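Local coordinates for protein 2-C-methyl-D-erythritol 4-phosphate cytidylyltransferase (Anaerococcus prevotii, PDB 4KT7) that probably catalyses the transfer of a cytidylyl group from CTP to 2-C-methyl-D-erythritol 4-phosphate, releasing diphosphate, in step two of isoprenoid precursor synthesis by the DXP pathway, at residues Val134-Lys139 with Lys207-Glu212; Gly7-Ala12 with Ala98-Ser103. All coordinates share one frame; numbering follows the deposited sequence.

Contact 1. Residues Val134-Lys139 with Lys207-Glu212; sequences VITATK and KVVHGE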
# COMPACT_ATOMS: atom_id res chain seq x y z
N VAL A 134 -21.12 -1.52 3.16
CA VAL A 134 -20.13 -2.58 3.19
C VAL A 134 -18.96 -2.13 2.32
O VAL A 134 -19.17 -1.65 1.21
CB VAL A 134 -20.72 -3.87 2.59
CG1 VAL A 134 -19.71 -5.03 2.66
CG2 VAL A 134 -22.04 -4.26 3.30
N ILE A 135 -17.72 -2.27 2.79
CA ILE A 135 -16.57 -2.00 1.92
C ILE A 135 -15.59 -3.14 1.99
O ILE A 135 -15.61 -3.91 2.96
CB ILE A 135 -15.83 -0.71 2.33
CG1 ILE A 135 -15.18 -0.87 3.71
CG2 ILE A 135 -16.80 0.46 2.36
CD1 ILE A 135 -14.39 0.37 4.15
N THR A 136 -14.75 -3.30 0.97
CA THR A 136 -13.72 -4.34 0.98
C THR A 136 -12.39 -3.65 1.33
O THR A 136 -12.15 -2.54 0.88
CB THR A 136 -13.60 -5.04 -0.38
OG1 THR A 136 -13.64 -4.04 -1.41
CG2 THR A 136 -14.75 -5.98 -0.60
N ALA A 137 -11.54 -4.30 2.12
CA ALA A 137 -10.29 -3.68 2.55
C ALA A 137 -9.31 -4.77 2.97
O ALA A 137 -9.74 -5.90 3.23
CB ALA A 137 -10.55 -2.70 3.73
N THR A 138 -8.01 -4.44 3.00
CA THR A 138 -6.99 -5.42 3.38
C THR A 138 -6.06 -4.83 4.42
O THR A 138 -5.71 -3.64 4.34
CB THR A 138 -6.13 -5.90 2.20
OG1 THR A 138 -5.58 -4.76 1.51
CG2 THR A 138 -6.95 -6.79 1.23
N LYS A 139 -5.66 -5.65 5.39
CA LYS A 139 -4.76 -5.17 6.42
C LYS A 139 -3.49 -4.68 5.75
O LYS A 139 -2.96 -5.34 4.85
CB LYS A 139 -4.41 -6.25 7.44
CG LYS A 139 -3.55 -5.72 8.58
CD LYS A 139 -3.22 -6.82 9.58
CE LYS A 139 -4.40 -7.08 10.51
NZ LYS A 139 -4.24 -8.39 11.20
N LYS A 207 -19.56 -1.93 7.33
CA LYS A 207 -18.99 -3.25 7.55
C LYS A 207 -17.79 -3.45 6.64
O LYS A 207 -17.82 -3.09 5.45
CB LYS A 207 -20.03 -4.34 7.28
CG LYS A 207 -19.54 -5.76 7.53
CD LYS A 207 -19.38 -6.02 9.05
CE LYS A 207 -18.57 -7.28 9.32
NZ LYS A 207 -18.51 -7.54 10.79
N VAL A 208 -16.74 -4.06 7.17
CA VAL A 208 -15.56 -4.29 6.36
C VAL A 208 -15.50 -5.76 6.00
O VAL A 208 -15.64 -6.62 6.86
CB VAL A 208 -14.29 -3.88 7.11
CG1 VAL A 208 -13.07 -4.14 6.25
CG2 VAL A 208 -14.35 -2.39 7.50
N VAL A 209 -15.31 -6.04 4.72
CA VAL A 209 -15.11 -7.41 4.26
C VAL A 209 -13.65 -7.53 3.84
O VAL A 209 -13.14 -6.64 3.16
CB VAL A 209 -16.03 -7.70 3.05
CG1 VAL A 209 -15.52 -8.87 2.23
CG2 VAL A 209 -17.48 -7.90 3.53
N HIS A 210 -12.99 -8.61 4.26
CA HIS A 210 -11.61 -8.85 3.82
C HIS A 210 -11.53 -8.93 2.30
O HIS A 210 -12.21 -9.74 1.66
CB HIS A 210 -11.05 -10.14 4.42
CG HIS A 210 -10.80 -10.06 5.90
ND1 HIS A 210 -9.79 -9.30 6.44
CD2 HIS A 210 -11.42 -10.66 6.94
CE1 HIS A 210 -9.81 -9.42 7.76
NE2 HIS A 210 -10.79 -10.24 8.09
N GLY A 211 -10.69 -8.07 1.73
CA GLY A 211 -10.47 -8.07 0.30
C GLY A 211 -9.32 -8.98 -0.10
O GLY A 211 -8.90 -9.87 0.65
N GLU A 212 -8.81 -8.75 -1.29
CA GLU A 212 -7.77 -9.59 -1.84
C GLU A 212 -6.56 -8.73 -2.14
O GLU A 212 -6.70 -7.64 -2.69
CB GLU A 212 -8.30 -10.31 -3.09
CG GLU A 212 -9.29 -11.44 -2.72
CD GLU A 212 -10.21 -11.86 -3.87
OE1 GLU A 212 -10.13 -11.28 -4.98
OE2 GLU A 212 -11.05 -12.77 -3.64
O HOH W 1 -6.99 -8.44 5.23

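Contact 2. Residues Gly7-Ala12 with Ala98-Ser103; sequences GKFISA and ALDPQS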
# COMPACT_ATOMS: atom_id res chain seq x y z
N GLY A 7 -35.09 -10.87 -1.27
CA GLY A 7 -35.31 -10.89 -2.71
C GLY A 7 -35.20 -9.51 -3.30
O GLY A 7 -35.75 -9.24 -4.37
N LYS A 8 -34.48 -8.62 -2.61
CA LYS A 8 -34.29 -7.25 -3.09
C LYS A 8 -33.49 -7.23 -4.38
O LYS A 8 -32.50 -7.96 -4.51
CB LYS A 8 -33.58 -6.40 -2.04
CG LYS A 8 -34.40 -6.09 -0.79
CD LYS A 8 -33.47 -5.56 0.30
CE LYS A 8 -34.23 -4.90 1.42
NZ LYS A 8 -33.29 -4.39 2.45
N PHE A 9 -33.90 -6.37 -5.30
CA PHE A 9 -33.24 -6.15 -6.58
C PHE A 9 -31.87 -5.51 -6.34
O PHE A 9 -31.78 -4.48 -5.66
CB PHE A 9 -34.12 -5.20 -7.40
CG PHE A 9 -33.73 -5.05 -8.84
CD1 PHE A 9 -32.62 -4.30 -9.20
CD2 PHE A 9 -34.52 -5.59 -9.84
CE1 PHE A 9 -32.29 -4.14 -10.53
CE2 PHE A 9 -34.19 -5.42 -11.18
CZ PHE A 9 -33.07 -4.69 -11.52
N ILE A 10 -30.81 -6.11 -6.90
CA ILE A 10 -29.44 -5.62 -6.71
C ILE A 10 -28.90 -5.03 -8.02
O ILE A 10 -28.98 -5.67 -9.08
CB ILE A 10 -28.48 -6.76 -6.22
CG1 ILE A 10 -29.01 -7.39 -4.93
CG2 ILE A 10 -27.05 -6.22 -6.04
CD1 ILE A 10 -28.21 -8.60 -4.44
N SER A 11 -28.36 -3.81 -7.95
CA SER A 11 -27.72 -3.19 -9.12
C SER A 11 -26.22 -3.10 -8.89
O SER A 11 -25.77 -2.94 -7.75
CB SER A 11 -28.24 -1.78 -9.35
OG SER A 11 -29.65 -1.77 -9.48
N ALA A 12 -25.44 -3.19 -9.97
CA ALA A 12 -24.00 -2.93 -9.88
C ALA A 12 -23.64 -1.79 -10.81
O ALA A 12 -24.13 -1.72 -11.94
CB ALA A 12 -23.18 -4.17 -10.21
N ALA A 98 -29.22 6.29 -13.04
CA ALA A 98 -29.66 5.39 -14.12
C ALA A 98 -30.13 4.02 -13.64
O ALA A 98 -30.44 3.14 -14.45
CB ALA A 98 -28.54 5.22 -15.15
N LEU A 99 -30.18 3.82 -12.33
CA LEU A 99 -30.58 2.53 -11.77
C LEU A 99 -32.07 2.27 -12.00
O LEU A 99 -32.88 3.21 -12.02
CB LEU A 99 -30.24 2.43 -10.27
CG LEU A 99 -28.75 2.52 -9.89
CD1 LEU A 99 -28.52 2.32 -8.40
CD2 LEU A 99 -27.94 1.51 -10.67
N ASP A 100 -32.42 1.00 -12.19
CA ASP A 100 -33.80 0.56 -12.29
C ASP A 100 -34.60 1.06 -11.08
O ASP A 100 -34.08 1.08 -9.96
CB ASP A 100 -33.79 -0.97 -12.28
CG ASP A 100 -35.09 -1.55 -12.73
OD1 ASP A 100 -36.05 -1.54 -11.93
OD2 ASP A 100 -35.16 -2.03 -13.89
N PRO A 101 -35.86 1.49 -11.29
CA PRO A 101 -36.68 2.00 -10.18
C PRO A 101 -36.86 0.98 -9.05
O PRO A 101 -37.11 1.36 -7.90
CB PRO A 101 -38.04 2.26 -10.84
CG PRO A 101 -37.72 2.48 -12.28
CD PRO A 101 -36.56 1.58 -12.58
N GLN A 102 -36.73 -0.30 -9.37
CA GLN A 102 -36.89 -1.37 -8.39
C GLN A 102 -35.62 -1.58 -7.55
O GLN A 102 -35.65 -2.27 -6.53
CB GLN A 102 -37.31 -2.66 -9.10
CG GLN A 102 -37.56 -3.85 -8.18
CD GLN A 102 -38.03 -5.08 -8.95
OE1 GLN A 102 -38.49 -4.97 -10.09
NE2 GLN A 102 -37.92 -6.25 -8.32
N SER A 103 -34.51 -0.97 -7.95
CA SER A 103 -33.24 -1.22 -7.26
C SER A 103 -33.27 -0.87 -5.76
O SER A 103 -33.56 0.27 -5.38
CB SER A 103 -32.11 -0.45 -7.94
OG SER A 103 -30.89 -0.77 -7.29

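Contact 1. Residues Val134-Lys139 with Lys207-Glu212
Ile135 and Ala137 of strand 133-139 bond through both N-H and C=O to residues 207-211. Three of the four bonds fall within the parallel pair with strand 206-210; the fourth reaches Gly211 just past it. Ile135 N to Lys207 O (2.8 Å, 164° at the hydrogen) and Val209 N to Ile135 O (2.8 Å, 170°) are nearly straight; Ala137 N meets Val209 O at 3.0 Å. Gly211 N sits above the carbonyl plane of Ala137 O, 2.8 Å away, where segment 207-212 runs on beyond its strand. CA-H groups add weaker contacts to the same oxygens.

Apolar contacts flank the ladder. On one face Val134 CG1, anti to the backbone N (chi1 -178°), meets Val209 CG2 at 3.7 Å, and Thr136 CG2 lies near Val209 CG1, under helix 118-127. On the other, Val208 sets CG1 against Ala137 CB (3.8 Å) and CG2 toward Ile135 CG1. Beyond strand 206-210, Gly211 C lies 3.5 Å from Thr138 CG2.

A water joins Lys139 N to His210 ND1. The ladder sets the register of this pair in the large mixed sheet, while Lys207 NZ, bonded to Asp150 O of the second subunit, and backbone bonds from Val208 make strand 206-210 the side meeting that partner.

Contact 2. Residues Gly7-Ala12 with Ala98-Ser103
Phe9 packs its ring on the turn Asp100-Ser103 and has more surface buried here than any other residue of the two segments. A chi1 of -170° puts CG anti to the backbone N, on the side of the turn; the ring beyond it meets three residues. CD2 lies 3.7 Å from Gln102 CD, CD1 approaches Ser103 CA at 3.7 Å, and CZ meets Asp100 CB at 3.9 Å. The Asp100 carboxylate is tilted only 25° from the ring plane, with OD1 above one face toward the rim, whereas the Gln102 amide is turned 54° from it. Nearer the backbone, Phe9 CB packs on Gln102 O at 3.4 Å. An alanine in place of Phe9 would probably open a gap beside the turn, leaving Asp100 CB and the Gln102 amide without the ring they pack on.

The turn itself is of type I, closed by Ser103 N donating to Asp100 O. Asp100 OD1 also accepts from Gln102 N (2.9 Å) through its anti lone pair, making an Asx turn that fixes the carboxylate next to the ring.

Ser11, two residues on in strand 10-16, makes the polar contact. Ser103 OG donates to Ser11 OG at 2.7 Å, and Ser11 OG is in turn hydrogen-bonded to Glu55 OE2, which also bonds Asp100 N. Leu99 CD2 covers Ser11 CB at 3.6 Å, and its side chain continues onto strand 55-60. The contact ties the start of strand 10-16 to the loop between helix 88-97 and strand 105-110, its parallel neighbour in the sheet. It pairs aromatic-on-turn packing with a buried serine-serine bond. Glu55 links both segments, and its negative charge would probably favour Ser11 OG donating to it and so accepting from Ser103 OG.

Overall arrangement
Contacts 1 and 2 both reach the large mixed sheet of this GT-A-type cytidylyltransferase, but at separate places. Their centres lie about 23 Å apart and their nearest atoms about 11 Å, so they do not touch. The sheet connects them: strand 10-16 of contact 2 pairs with strand 105-110, which leads through strand 168-172 to strand 133-139 of contact 1. Along the chain they follow in series, contact 2 closing before contact 1 opens. Contact 1 borders the second subunit, which does not touch the segments of contact 2. A sodium ion lies about 11 Å from the Val208 side chain of contact 1.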